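Hyaluronidase (Thermobaculum terrenum, PDB 5DIY) probably acts as a hexosaminidase of glycoside hydrolase family 84, removing O-linked N-acetylglucosamine from modified proteins. Local coordinates at residues Asn223-Asp228 / Asn257-Pro262. Residues are numbered along the deposited sequence; the frame is centred on the assembly and turned at random.
With NAG (2-acetamido-2-deoxy-beta-D-glucopyranose), chain E.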
loop_
_atom_site.group_PDB
_atom_site.type_symbol
_atom_site.label_atom_id
_atom_site.label_comp_id
_atom_site.label_asym_id
_atom_site.label_seq_id
_atom_site.Cartn_x
_atom_site.Cartn_y
_atom_site.Cartn_z
ATOM N N ASN C 223 6.253 3.139 2.168
ATOM C CA ASN C 223 4.951 2.524 2.420
ATOM C C ASN C 223 4.168 2.325 1.131
ATOM O O ASN C 223 3.128 2.951 0.906
ATOM C CB ASN C 223 4.137 3.360 3.422
ATOM C CG ASN C 223 4.616 3.207 4.849
ATOM O OD1 ASN C 223 4.953 4.185 5.507
ATOM N ND2 ASN C 223 4.602 1.993 5.350
ATOM N N TYR C 224 4.701 1.449 0.289
ATOM C CA TYR C 224 4.033 0.953 -0.899
ATOM C C TYR C 224 4.657 -0.428 -1.165
ATOM O O TYR C 224 5.889 -0.537 -1.110
ATOM C CB TYR C 224 4.239 1.893 -2.104
ATOM C CG TYR C 224 3.429 1.434 -3.291
ATOM C CD1 TYR C 224 2.073 1.775 -3.412
ATOM C CD2 TYR C 224 3.985 0.601 -4.256
ATOM C CE1 TYR C 224 1.309 1.315 -4.479
ATOM C CE2 TYR C 224 3.234 0.151 -5.330
ATOM C CZ TYR C 224 1.895 0.503 -5.432
ATOM O OH TYR C 224 1.165 0.031 -6.491
ATOM N N PRO C 225 3.868 -1.478 -1.449
ATOM C CA PRO C 225 2.427 -1.426 -1.740
ATOM C C PRO C 225 1.436 -1.523 -0.560
ATOM O O PRO C 225 0.252 -1.648 -0.820
ATOM C CB PRO C 225 2.238 -2.637 -2.673
ATOM C CG PRO C 225 3.295 -3.585 -2.246
ATOM C CD PRO C 225 4.479 -2.709 -1.973
ATOM N N VAL C 226 1.884 -1.451 0.698
ATOM C CA VAL C 226 0.970 -1.600 1.861
ATOM C C VAL C 226 -0.437 -1.075 1.648
ATOM O O VAL C 226 -0.607 0.077 1.266
ATOM C CB VAL C 226 1.394 -0.859 3.164
ATOM C CG1 VAL C 226 1.911 -1.816 4.196
ATOM C CG2 VAL C 226 2.326 0.323 2.922
ATOM N N ASN C 227 -1.425 -1.906 1.963
ATOM C CA ASN C 227 -2.826 -1.504 1.948
ATOM C C ASN C 227 -3.521 -1.886 3.261
ATOM O O ASN C 227 -4.561 -2.520 3.256
ATOM C CB ASN C 227 -3.537 -2.077 0.707
ATOM C CG ASN C 227 -3.677 -3.600 0.727
ATOM O OD1 ASN C 227 -2.921 -4.318 1.395
ATOM N ND2 ASN C 227 -4.652 -4.102 -0.031
ATOM N N ASP C 228 -2.926 -1.498 4.388
ATOM C CA ASP C 228 -3.521 -1.796 5.700
ATOM C C ASP C 228 -4.449 -0.676 6.145
ATOM O O ASP C 228 -4.478 0.401 5.534
ATOM C CB ASP C 228 -2.456 -2.122 6.767
ATOM C CG ASP C 228 -1.489 -0.966 7.059
ATOM O OD1 ASP C 228 -1.743 0.191 6.680
ATOM O OD2 ASP C 228 -0.454 -1.248 7.706
ATOM N N ASN C 257 7.411 -1.548 2.490
ATOM C CA ASN C 257 6.375 -2.187 3.301
ATOM C C ASN C 257 5.267 -2.737 2.376
ATOM O O ASN C 257 4.537 -1.953 1.756
ATOM C CB ASN C 257 5.792 -1.202 4.331
ATOM C CG ASN C 257 5.039 -1.898 5.460
ATOM O OD1 ASN C 257 5.076 -3.119 5.596
ATOM N ND2 ASN C 257 4.353 -1.123 6.277
ATOM N N PRO C 258 5.144 -4.077 2.270
ATOM C CA PRO C 258 4.206 -4.669 1.315
ATOM C C PRO C 258 2.797 -4.871 1.862
ATOM O O PRO C 258 2.501 -4.503 2.998
ATOM C CB PRO C 258 4.861 -6.016 1.004
ATOM C CG PRO C 258 5.546 -6.383 2.277
ATOM C CD PRO C 258 5.855 -5.125 3.024
ATOM N N MET C 259 1.929 -5.454 1.042
ATOM C CA MET C 259 0.574 -5.789 1.474
ATOM C C MET C 259 0.593 -7.050 2.326
ATOM O O MET C 259 1.488 -7.896 2.191
ATOM C CB MET C 259 -0.342 -6.006 0.263
ATOM C CG MET C 259 -0.471 -4.793 -0.647
ATOM S SD MET C 259 -1.661 -5.037 -1.979
ATOM C CE MET C 259 -0.655 -5.943 -3.142
ATOM N N ALA C 260 -0.416 -7.188 3.180
ATOM C CA ALA C 260 -0.674 -8.465 3.869
ATOM C C ALA C 260 -1.014 -9.618 2.889
ATOM O O ALA C 260 -1.065 -10.773 3.302
ATOM C CB ALA C 260 -1.779 -8.296 4.898
ATOM N N LEU C 261 -1.288 -9.282 1.623
ATOM C CA LEU C 261 -1.332 -10.227 0.500
ATOM C C LEU C 261 0.063 -10.386 -0.128
ATOM O O LEU C 261 0.471 -9.545 -0.938
ATOM C CB LEU C 261 -2.311 -9.708 -0.569
ATOM C CG LEU C 261 -3.734 -9.380 -0.127
ATOM C CD1 LEU C 261 -4.519 -8.820 -1.301
ATOM C CD2 LEU C 261 -4.412 -10.608 0.449
ATOM N N PRO C 262 0.811 -11.449 0.245
ATOM C CA PRO C 262 2.202 -11.551 -0.223
ATOM C C PRO C 262 2.376 -11.855 -1.703
ATOM O O PRO C 262 3.270 -11.305 -2.338
ATOM C CB PRO C 262 2.775 -12.716 0.605
ATOM C CG PRO C 262 1.594 -13.497 1.056
ATOM C CD PRO C 262 0.497 -12.493 1.242
HETATM C C1 NAG E . 2.400 3.699 9.638
HETATM C C2 NAG E . 3.267 2.558 10.207
HETATM C C3 NAG E . 3.248 1.277 9.369
HETATM C C4 NAG E . 1.967 1.191 8.556
HETATM C C5 NAG E . 1.929 2.365 7.591
HETATM C C6 NAG E . 0.663 2.385 6.720
HETATM C C7 NAG E . 5.467 3.478 9.546
HETATM C C8 NAG E . 6.829 3.858 10.058
HETATM N N2 NAG E . 4.631 3.003 10.470
HETATM O O3 NAG E . 3.366 0.149 10.243
HETATM O O4 NAG E . 1.947 -0.015 7.792
HETATM O O5 NAG E . 2.112 3.629 8.237
HETATM O O6 NAG E . -0.530 2.331 7.505
HETATM O O7 NAG E . 5.162 3.611 8.368
HETATM O O HOH W 1 -1.877 -4.962 3.953
#
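Val226 and Asn257 illustrate how two neighbouring loops can be joined by backbone while side chains such as that of Asn257 serve a ligand. Val226 N donates to Asn257 O over 2.9 Å, with an angle of 146° at the hydrogen, just beyond the cis peptide that precedes Pro225. The side chain of Asn257 leaves with CG anti to its backbone N (chi1 -162°). Its CB lies 3.9 Å from Val226 CG1, and its CG comes closer to the same methyl, at 3.4 Å. At the tip the amide divides: OD1 accepts from Gly12 N, which would fix its rotation, and ND2 stands 3.1 Å from O4 of the sugar NAG. That O4 donates to Asp228 OD2 (2.7 Å), while NAG O6 donates to Asp228 OD1 (2.6 Å), a two-pronged grip on adjacent parts of the sugar. Asn223 runs alongside Asn257, the amide planes 56° apart, and borders the sugar's acetamide oxygen O7. An alanine at Asn223 would probably leave O7 and the Asn257 amide without this polar neighbour and open a gap beside the sugar. Away from the ligand, Met259 CG packs against Pro225 CB, and a water donates to Asn227 OD1 and accepts from Ala260 N, while Asn227 ND2 donates to Glu234 O. Together the segments follow the seventh and eighth strands of a TIM barrel, whose C-terminal strand ends carry the sugar-binding site.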